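PDB 6VOW: multicopper oxidase from Pseudomonas thermotolerans, which probably oxidises phenolic and related substrates, as laccases do, passing the electrons through its copper centres to reduce dioxygen to water. Local coordinates for residues Q387-L392 with T414-K419; V56-G61 with G180-F185; E70-Q75 with V154-E159. All coordinates share one frame; numbering follows the deposited sequence.

Interaction 1: residues Q387-L392 with T414-K419. With CU (copper (II) ion), chain D; CU (copper (II) ion), chain C; C2O (Cu-O-Cu linkage), chain B.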
loop_
_atom_site.group_PDB
_atom_site.type_symbol
_atom_site.label_atom_id
_atom_site.label_comp_id
_atom_site.label_asym_id
_atom_site.label_seq_id
_atom_site.Cartn_x
_atom_site.Cartn_y
_atom_site.Cartn_z
ATOM N N GLN A 387 13.651 2.393 9.875
ATOM C CA GLN A 387 12.722 1.313 9.435
ATOM C C GLN A 387 12.471 1.377 7.956
ATOM O O GLN A 387 12.504 2.466 7.370
ATOM C CB GLN A 387 11.421 1.256 10.216
ATOM C CG GLN A 387 10.424 2.387 10.071
ATOM C CD GLN A 387 9.427 2.333 11.218
ATOM O OE1 GLN A 387 8.803 1.282 11.508
ATOM N NE2 GLN A 387 9.334 3.450 11.946
ATOM N N HIS A 388 12.261 0.220 7.313
ATOM C CA HIS A 388 11.979 0.253 5.887
ATOM C C HIS A 388 10.741 -0.617 5.609
ATOM O O HIS A 388 10.747 -1.781 5.981
ATOM C CB HIS A 388 13.169 -0.349 5.186
ATOM C CG HIS A 388 14.432 0.421 5.370
ATOM N ND1 HIS A 388 14.539 1.756 5.052
ATOM C CD2 HIS A 388 15.639 0.043 5.846
ATOM C CE1 HIS A 388 15.763 2.173 5.332
ATOM N NE2 HIS A 388 16.459 1.142 5.795
ATOM N N PRO A 389 9.686 -0.080 4.976
ATOM C CA PRO A 389 8.551 -0.963 4.526
ATOM C C PRO A 389 8.928 -1.610 3.201
ATOM O O PRO A 389 8.910 -0.975 2.107
ATOM C CB PRO A 389 7.392 0.019 4.368
ATOM C CG PRO A 389 8.109 1.277 3.942
ATOM C CD PRO A 389 9.312 1.319 4.854
ATOM N N ILE A 390 9.357 -2.854 3.332
ATOM C CA ILE A 390 9.990 -3.492 2.244
ATOM C C ILE A 390 8.944 -4.211 1.482
ATOM O O ILE A 390 8.258 -5.105 2.029
ATOM C CB ILE A 390 10.997 -4.498 2.679
ATOM C CG1 ILE A 390 12.154 -3.798 3.481
ATOM C CG2 ILE A 390 11.506 -5.268 1.437
ATOM C CD1 ILE A 390 13.153 -3.032 2.691
ATOM N N HIS A 391 8.917 -3.916 0.204
ATOM C CA HIS A 391 7.854 -4.409 -0.660
ATOM C C HIS A 391 8.369 -5.223 -1.862
ATOM O O HIS A 391 9.409 -4.924 -2.434
ATOM C CB HIS A 391 7.117 -3.171 -1.063
ATOM C CG HIS A 391 6.118 -3.393 -2.112
ATOM N ND1 HIS A 391 4.942 -4.071 -1.882
ATOM C CD2 HIS A 391 6.075 -2.984 -3.398
ATOM C CE1 HIS A 391 4.231 -4.107 -2.996
ATOM N NE2 HIS A 391 4.891 -3.451 -3.919
ATOM N N LEU A 392 7.671 -6.275 -2.235
ATOM C CA LEU A 392 8.025 -7.076 -3.423
ATOM C C LEU A 392 6.857 -7.020 -4.394
ATOM O O LEU A 392 5.749 -7.298 -4.015
ATOM C CB LEU A 392 8.209 -8.491 -2.994
ATOM C CG LEU A 392 8.621 -9.467 -4.046
ATOM C CD1 LEU A 392 9.881 -8.969 -4.797
ATOM C CD2 LEU A 392 8.843 -10.753 -3.327
ATOM N N THR A 414 4.263 -6.577 1.736
ATOM C CA THR A 414 5.139 -5.655 2.442
ATOM C C THR A 414 5.428 -6.016 3.857
ATOM O O THR A 414 4.562 -6.399 4.565
ATOM C CB THR A 414 4.552 -4.264 2.303
ATOM O OG1 THR A 414 4.564 -4.037 0.919
ATOM C CG2 THR A 414 5.448 -3.151 2.903
ATOM N N TYR A 415 6.680 -5.902 4.253
ATOM C CA TYR A 415 7.039 -6.090 5.647
ATOM C C TYR A 415 7.729 -4.832 6.157
ATOM O O TYR A 415 8.696 -4.367 5.577
ATOM C CB TYR A 415 7.978 -7.259 5.871
ATOM C CG TYR A 415 8.195 -7.485 7.338
ATOM C CD1 TYR A 415 7.097 -7.838 8.151
ATOM C CD2 TYR A 415 9.457 -7.328 7.949
ATOM C CE1 TYR A 415 7.232 -8.027 9.502
ATOM C CE2 TYR A 415 9.603 -7.526 9.344
ATOM C CZ TYR A 415 8.481 -7.892 10.116
ATOM O OH TYR A 415 8.513 -8.120 11.515
ATOM N N LEU A 416 7.239 -4.299 7.254
ATOM C CA LEU A 416 7.846 -3.097 7.856
ATOM C C LEU A 416 9.061 -3.536 8.718
ATOM O O LEU A 416 8.949 -4.050 9.876
ATOM C CB LEU A 416 6.763 -2.290 8.643
ATOM C CG LEU A 416 7.127 -0.956 9.259
ATOM C CD1 LEU A 416 7.650 0.065 8.265
ATOM C CD2 LEU A 416 5.930 -0.410 9.995
ATOM N N LEU A 417 10.212 -3.353 8.106
ATOM C CA LEU A 417 11.453 -3.876 8.606
ATOM C C LEU A 417 12.069 -2.914 9.574
ATOM O O LEU A 417 12.589 -1.850 9.172
ATOM C CB LEU A 417 12.394 -4.113 7.460
ATOM C CG LEU A 417 13.586 -4.981 7.827
ATOM C CD1 LEU A 417 13.159 -6.334 8.314
ATOM C CD2 LEU A 417 14.458 -5.103 6.550
ATOM N N GLY A 418 11.999 -3.272 10.852
ATOM C CA GLY A 418 12.365 -2.349 11.909
ATOM C C GLY A 418 13.844 -2.125 11.906
ATOM O O GLY A 418 14.593 -2.740 11.127
ATOM N N LYS A 419 14.193 -1.179 12.777
ATOM C CA LYS A 419 15.533 -0.745 13.063
ATOM C C LYS A 419 16.292 -1.947 13.504
ATOM O O LYS A 419 15.856 -2.643 14.418
ATOM C CB LYS A 419 15.500 0.212 14.228
ATOM C CG LYS A 419 14.707 1.516 14.057
ATOM C CD LYS A 419 14.958 2.367 15.308
ATOM C CE LYS A 419 14.194 3.673 15.420
ATOM N NZ LYS A 419 14.284 4.454 14.152
HETATM CU CU CU D . 13.385 2.638 3.647
HETATM CU CU CU C . 4.129 -2.946 -5.668
HETATM CU CU2 C2O B . 3.333 0.460 -4.104
HETATM CU CU3 C2O B . 7.121 -0.703 -6.438
HETATM O O1 C2O B . 5.293 -0.183 -5.138
#

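Interaction 2: residues V56-G61 with G180-F185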
loop_
_atom_site.group_PDB
_atom_site.type_symbol
_atom_site.label_atom_id
_atom_site.label_comp_id
_atom_site.label_asym_id
_atom_site.label_seq_id
_atom_site.Cartn_x
_atom_site.Cartn_y
_atom_site.Cartn_z
ATOM N N VAL A 56 -4.276 27.236 -2.634
ATOM C CA VAL A 56 -4.372 26.266 -3.707
ATOM C C VAL A 56 -3.167 25.495 -3.613
ATOM O O VAL A 56 -2.095 26.055 -3.547
ATOM C CB VAL A 56 -4.386 26.900 -5.091
ATOM C CG1 VAL A 56 -4.018 25.869 -6.173
ATOM C CG2 VAL A 56 -5.775 27.467 -5.335
ATOM N N THR A 57 -3.350 24.193 -3.645
ATOM C CA THR A 57 -2.270 23.282 -3.734
ATOM C C THR A 57 -2.408 22.676 -5.114
ATOM O O THR A 57 -3.522 22.246 -5.529
ATOM C CB THR A 57 -2.379 22.209 -2.703
ATOM O OG1 THR A 57 -2.251 22.792 -1.400
ATOM C CG2 THR A 57 -1.248 21.227 -2.962
ATOM N N PRO A 58 -1.292 22.688 -5.851
ATOM C CA PRO A 58 -1.435 22.360 -7.253
ATOM C C PRO A 58 -1.251 20.859 -7.446
ATOM O O PRO A 58 -0.284 20.482 -7.987
ATOM C CB PRO A 58 -0.330 23.204 -7.907
ATOM C CG PRO A 58 0.771 23.209 -6.880
ATOM C CD PRO A 58 0.029 23.303 -5.568
ATOM N N ALA A 59 -2.177 20.050 -6.951
ATOM C CA ALA A 59 -1.971 18.590 -6.895
ATOM C C ALA A 59 -2.231 17.921 -8.228
ATOM O O ALA A 59 -2.750 18.558 -9.156
ATOM C CB ALA A 59 -2.865 17.957 -5.798
ATOM N N TRP A 60 -1.882 16.640 -8.314
ATOM C CA TRP A 60 -2.053 15.760 -9.500
ATOM C C TRP A 60 -2.840 14.571 -9.005
ATOM O O TRP A 60 -2.520 13.990 -7.947
ATOM C CB TRP A 60 -0.681 15.209 -9.999
ATOM C CG TRP A 60 0.111 16.205 -10.651
ATOM C CD1 TRP A 60 -0.204 17.493 -10.832
ATOM C CD2 TRP A 60 1.385 16.022 -11.267
ATOM N NE1 TRP A 60 0.793 18.128 -11.504
ATOM C CE2 TRP A 60 1.764 17.215 -11.789
ATOM C CE3 TRP A 60 2.216 14.934 -11.439
ATOM C CZ2 TRP A 60 2.946 17.390 -12.492
ATOM C CZ3 TRP A 60 3.443 15.135 -12.136
ATOM C CH2 TRP A 60 3.778 16.323 -12.625
ATOM N N GLY A 61 -3.886 14.223 -9.746
ATOM C CA GLY A 61 -4.879 13.234 -9.237
ATOM C C GLY A 61 -5.429 12.319 -10.303
ATOM O O GLY A 61 -5.432 12.699 -11.475
ATOM N N GLY A 180 -0.324 26.076 1.459
ATOM C CA GLY A 180 -0.650 25.115 0.483
ATOM C C GLY A 180 0.389 24.712 -0.513
ATOM O O GLY A 180 0.096 23.802 -1.313
ATOM N N ALA A 181 1.596 25.311 -0.481
ATOM C CA ALA A 181 2.592 25.014 -1.504
ATOM C C ALA A 181 3.300 23.753 -1.159
ATOM O O ALA A 181 3.603 23.488 0.011
ATOM C CB ALA A 181 3.611 26.111 -1.611
ATOM N N PHE A 182 3.641 22.998 -2.189
ATOM C CA PHE A 182 4.444 21.824 -2.003
ATOM C C PHE A 182 5.884 22.171 -1.576
ATOM O O PHE A 182 6.509 23.153 -2.062
ATOM C CB PHE A 182 4.503 20.969 -3.271
ATOM C CG PHE A 182 3.188 20.302 -3.643
ATOM C CD1 PHE A 182 2.597 19.379 -2.798
ATOM C CD2 PHE A 182 2.570 20.584 -4.839
ATOM C CE1 PHE A 182 1.383 18.754 -3.118
ATOM C CE2 PHE A 182 1.379 19.957 -5.176
ATOM C CZ PHE A 182 0.787 19.034 -4.309
ATOM N N THR A 183 6.376 21.324 -0.671
ATOM C CA THR A 183 7.682 21.394 -0.110
ATOM C C THR A 183 8.343 20.283 -0.864
ATOM O O THR A 183 7.694 19.532 -1.566
ATOM C CB THR A 183 7.705 21.211 1.469
ATOM O OG1 THR A 183 7.191 19.922 1.901
ATOM C CG2 THR A 183 6.876 22.317 2.134
ATOM N N PRO A 184 9.650 20.176 -0.752
ATOM C CA PRO A 184 10.251 19.236 -1.605
ATOM C C PRO A 184 9.838 17.814 -1.220
ATOM O O PRO A 184 9.673 17.510 -0.053
ATOM C CB PRO A 184 11.740 19.468 -1.342
ATOM C CG PRO A 184 11.838 20.836 -0.818
ATOM C CD PRO A 184 10.643 20.909 0.050
ATOM N N PHE A 185 9.656 16.959 -2.201
ATOM C CA PHE A 185 9.420 15.498 -1.957
ATOM C C PHE A 185 10.632 14.631 -1.658
ATOM O O PHE A 185 10.477 13.444 -1.301
ATOM C CB PHE A 185 8.738 14.898 -3.153
ATOM C CG PHE A 185 7.485 15.619 -3.500
ATOM C CD1 PHE A 185 6.406 15.567 -2.629
ATOM C CD2 PHE A 185 7.437 16.422 -4.607
ATOM C CE1 PHE A 185 5.273 16.281 -2.881
ATOM C CE2 PHE A 185 6.292 17.099 -4.919
ATOM C CZ PHE A 185 5.214 17.030 -4.039
#

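Interaction 3: residues E70-Q75 with V154-E159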
loop_
_atom_site.group_PDB
_atom_site.type_symbol
_atom_site.label_atom_id
_atom_site.label_comp_id
_atom_site.label_asym_id
_atom_site.label_seq_id
_atom_site.Cartn_x
_atom_site.Cartn_y
_atom_site.Cartn_z
ATOM N N GLU A 70 -11.776 5.571 -5.957
ATOM C CA GLU A 70 -11.731 4.161 -5.517
ATOM C C GLU A 70 -11.990 3.186 -6.712
ATOM O O GLU A 70 -12.918 3.294 -7.378
ATOM C CB GLU A 70 -12.595 3.818 -4.265
ATOM C CG GLU A 70 -12.160 2.415 -3.717
ATOM C CD GLU A 70 -12.743 1.991 -2.347
ATOM O OE1 GLU A 70 -13.523 1.035 -2.374
ATOM O OE2 GLU A 70 -12.404 2.514 -1.246
ATOM N N LEU A 71 -11.058 2.338 -7.036
ATOM C CA LEU A 71 -11.364 1.283 -8.010
ATOM C C LEU A 71 -11.903 0.023 -7.308
ATOM O O LEU A 71 -11.315 -0.456 -6.265
ATOM C CB LEU A 71 -10.166 0.963 -8.864
ATOM C CG LEU A 71 -9.980 1.688 -10.190
ATOM C CD1 LEU A 71 -10.036 3.128 -10.123
ATOM C CD2 LEU A 71 -8.628 1.348 -10.757
ATOM N N ARG A 72 -13.017 -0.511 -7.810
ATOM C CA ARG A 72 -13.502 -1.820 -7.224
ATOM C C ARG A 72 -13.501 -2.902 -8.255
ATOM O O ARG A 72 -13.866 -2.624 -9.425
ATOM C CB ARG A 72 -14.941 -1.805 -6.774
ATOM C CG ARG A 72 -15.373 -0.698 -5.917
ATOM C CD ARG A 72 -14.900 -0.876 -4.527
ATOM N NE ARG A 72 -15.682 -1.831 -3.774
ATOM C CZ ARG A 72 -15.917 -1.738 -2.463
ATOM N NH1 ARG A 72 -15.468 -0.740 -1.683
ATOM N NH2 ARG A 72 -16.613 -2.679 -1.934
ATOM N N CYS A 73 -13.077 -4.096 -7.820
ATOM C CA CYS A 73 -13.248 -5.295 -8.589
ATOM C C CYS A 73 -13.780 -6.386 -7.663
ATOM O O CYS A 73 -14.129 -6.135 -6.486
ATOM C CB CYS A 73 -11.937 -5.737 -9.237
ATOM S SG CYS A 73 -12.107 -6.905 -10.717
ATOM N N ARG A 74 -13.934 -7.597 -8.188
ATOM C CA ARG A 74 -14.514 -8.699 -7.411
ATOM C C ARG A 74 -13.576 -9.761 -7.694
ATOM O O ARG A 74 -13.045 -9.784 -8.820
ATOM C CB ARG A 74 -15.932 -9.013 -7.955
ATOM C CG ARG A 74 -16.532 -10.386 -7.676
ATOM C CD ARG A 74 -17.538 -10.309 -6.564
ATOM N NE ARG A 74 -18.499 -9.239 -6.819
ATOM C CZ ARG A 74 -19.244 -8.651 -5.883
ATOM N NH1 ARG A 74 -19.145 -8.996 -4.598
ATOM N NH2 ARG A 74 -20.089 -7.687 -6.223
ATOM N N GLN A 75 -13.283 -10.571 -6.679
ATOM C CA GLN A 75 -12.318 -11.625 -6.792
ATOM C C GLN A 75 -12.718 -12.623 -7.833
ATOM O O GLN A 75 -13.834 -13.089 -7.804
ATOM C CB GLN A 75 -12.226 -12.327 -5.440
ATOM C CG GLN A 75 -11.235 -13.458 -5.340
ATOM C CD GLN A 75 -11.233 -14.012 -3.959
ATOM O OE1 GLN A 75 -12.226 -13.915 -3.251
ATOM N NE2 GLN A 75 -10.119 -14.581 -3.551
ATOM N N VAL A 154 -10.148 -1.822 -4.125
ATOM C CA VAL A 154 -10.804 -2.910 -3.362
ATOM C C VAL A 154 -11.154 -4.058 -4.293
ATOM O O VAL A 154 -11.834 -3.830 -5.293
ATOM C CB VAL A 154 -12.094 -2.417 -2.663
ATOM C CG1 VAL A 154 -12.747 -3.519 -1.884
ATOM C CG2 VAL A 154 -11.782 -1.288 -1.684
ATOM N N VAL A 155 -10.671 -5.264 -3.988
ATOM C CA VAL A 155 -11.119 -6.458 -4.604
ATOM C C VAL A 155 -12.079 -7.135 -3.626
ATOM O O VAL A 155 -11.658 -7.604 -2.579
ATOM C CB VAL A 155 -9.936 -7.346 -5.036
ATOM C CG1 VAL A 155 -10.448 -8.627 -5.752
ATOM C CG2 VAL A 155 -9.017 -6.546 -6.004
ATOM N N GLU A 156 -13.397 -7.055 -3.928
ATOM C CA GLU A 156 -14.403 -7.657 -3.146
ATOM C C GLU A 156 -14.198 -9.198 -3.054
ATOM O O GLU A 156 -13.723 -9.870 -3.999
ATOM C CB GLU A 156 -15.782 -7.269 -3.688
ATOM C CG GLU A 156 -16.076 -5.771 -3.447
ATOM C CD GLU A 156 -17.377 -5.247 -4.049
ATOM O OE1 GLU A 156 -18.187 -6.128 -4.376
ATOM O OE2 GLU A 156 -17.586 -3.995 -4.185
ATOM N N GLU A 157 -14.487 -9.763 -1.891
ATOM C CA GLU A 157 -14.456 -11.275 -1.746
ATOM C C GLU A 157 -15.474 -11.935 -2.747
ATOM O O GLU A 157 -16.506 -11.353 -3.091
ATOM C CB GLU A 157 -14.824 -11.742 -0.340
ATOM C CG GLU A 157 -13.840 -11.366 0.787
ATOM C CD GLU A 157 -13.838 -9.831 1.082
ATOM O OE1 GLU A 157 -14.920 -9.111 1.049
ATOM O OE2 GLU A 157 -12.728 -9.332 1.348
ATOM N N ARG A 158 -15.176 -13.124 -3.203
ATOM C CA ARG A 158 -16.071 -13.784 -4.161
ATOM C C ARG A 158 -17.402 -14.071 -3.490
ATOM O O ARG A 158 -18.461 -13.808 -4.073
ATOM C CB ARG A 158 -15.468 -15.049 -4.746
ATOM C CG ARG A 158 -16.342 -15.594 -5.917
ATOM C CD ARG A 158 -15.633 -16.544 -6.855
ATOM N NE ARG A 158 -14.663 -17.186 -5.988
ATOM C CZ ARG A 158 -13.345 -17.102 -6.062
ATOM N NH1 ARG A 158 -12.742 -16.513 -7.067
ATOM N NH2 ARG A 158 -12.609 -17.722 -5.110
ATOM N N GLU A 159 -17.382 -14.576 -2.277
ATOM C CA GLU A 159 -18.620 -14.757 -1.533
ATOM C C GLU A 159 -18.725 -13.643 -0.516
ATOM O O GLU A 159 -17.701 -13.142 -0.014
ATOM C CB GLU A 159 -18.662 -16.161 -0.799
ATOM C CG GLU A 159 -18.497 -17.415 -1.698
ATOM C CD GLU A 159 -19.510 -17.521 -2.898
ATOM O OE1 GLU A 159 -20.649 -16.977 -2.814
ATOM O OE2 GLU A 159 -19.183 -18.167 -3.954
HETATM O O HOH W 1 -20.056 -7.340 -2.760
#

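Interaction 1: residues Q387-L392 with T414-K419
His391 and Thr414 meet obliquely on one face of an antiparallel strand pair: the ring N-H at ND1 of His391 is donated to Thr414 OG1 over 2.8 Å, with the oxygen 20° out of the ring plane. CG of His391 is anti to the backbone N (chi1 171°); across the ring NE2 binds a copper ion at 2.0 Å, an ion that His94 also ligates. On the same face Leu416 CD1 lies 3.9 Å from Pro389 CB. Just before the strand, Gln387 brings OE1 to 3.6 Å from Leu416 CG. The opposite face carries His388, Ile390, Tyr415 and Leu417. Here Ile390 CG1 packs 4.0 Å from Leu417 CB, while His388 turns ND1 to a second copper, whose other protein ligands are Cys439 and His444, the type 1 site of multicopper oxidases. Two hydrogen-bonded pairs, His388 with Leu417 and Ile390 with Tyr415, close the ladder at the edge of a cupredoxin sheet. Alternation along one strand thus sends His388 and His391 to different copper centres. Held at ND1 by Thr414 and at NE2 by copper, the His391 ring is probably restrained in rotation, and the ND1 bond would be expected to favour the tautomer whose NE2 is left to bind metal.

Interaction 2: residues V56-G61 with G180-F185
Thr57 OG1 donates its hydroxyl hydrogen to Gly180 O over 2.6 Å, reaching the carbonyl oxygen in its plane and on a lone pair. OG1 sits beside the backbone N of its own residue (chi1 -65°), which leaves the methyl CG2 anti to that nitrogen and turned to the ring of Phe182. The two side chains cross at about a right angle, and CG2 stands over the ring face in a CH-pi contact, 3.7 Å from the centroid and 29° off the normal. Gly180 has a positive phi of 78°; a CB there would come tight against Thr57 OG1 and Val56 O. Strand 57-62, an outer strand of a cupredoxin sheet, meets at this point the loop between strand 165-174 and helix 188-191. Pro58, the centre of an inverse gamma turn, turns its carbonyl to the rim of the same ring, with O 3.3 Å from Phe182 CE2 and near the ring plane. The Pro58 and Phe182 side chains run alongside in opposing senses, Pro58 CD coming within 3.6 Å of Phe182 CE2. Ala59 CA adds to the edge, 3.8 Å from Phe182 CZ. Arg147 and Val176 also touch the Phe182 side chain.

Interaction 3: residues E70-Q75 with V154-E159
Charged groups dominate one face, where Arg72 grips Glu156 side-on: NE and NH2 both donate to OE2, at 2.9 and 2.8 Å. The NE bond uses the anti lone pair of OE2, whereas NH2 comes from above the carboxylate plane, the two flat groups standing 79° apart. Arg72 NH1 donates to Glu70 OE1 over 2.7 Å and pairs with Glu166, while Glu70 OE2 is hydrogen-bonded to Ser168 OG. Glu156 OE1 lies over a face of the Arg74 guanidinium, 3.0 Å from NH1, a charge attraction with no N-H aimed at it; a water bridges the same two atoms. An alanine in place of Arg72 would probably leave the carboxylates of Glu156 and Glu70 without this shared counter-charge and freer to turn. Backbone bonds join the parallel strands 71-74 and 154-156, the former an edge strand of a cupredoxin sheet: Val154 N to Leu71 O, Cys73 N to Val154 O, Glu156 N to Cys73 O. Just past its strand, Gln75 N donates to Glu156 O, and Arg158 N meets a lone pair of Gln75 OE1 at 3.1 Å, while Gln75 NE2 donates to the backbone O of Glu128. By packing, Val154 CG1 lies 3.7 Å above the centre of the Arg72 guanidinium.

From the N terminus, strand 57-62 comes first and strand 71-74 follows it. Interaction 3 closes when the chain returns at 154-159, spanning 78 residues, and joins two neighbouring strands of one sheet. Interaction 2 closes later, at 180-185, so interaction 3 is nested inside its loop; it ties strand 57-62 of another sheet to the loop leading into helix 188-191. Interaction 1 follows in series, far down the chain, closing a short loop of 21 residues that pairs two strands of the C-terminal copper-binding region. None of the three touch: centres lie about 26 to 31 Å apart, and interactions 1 and 3 stand on opposite sides of the chain's centre.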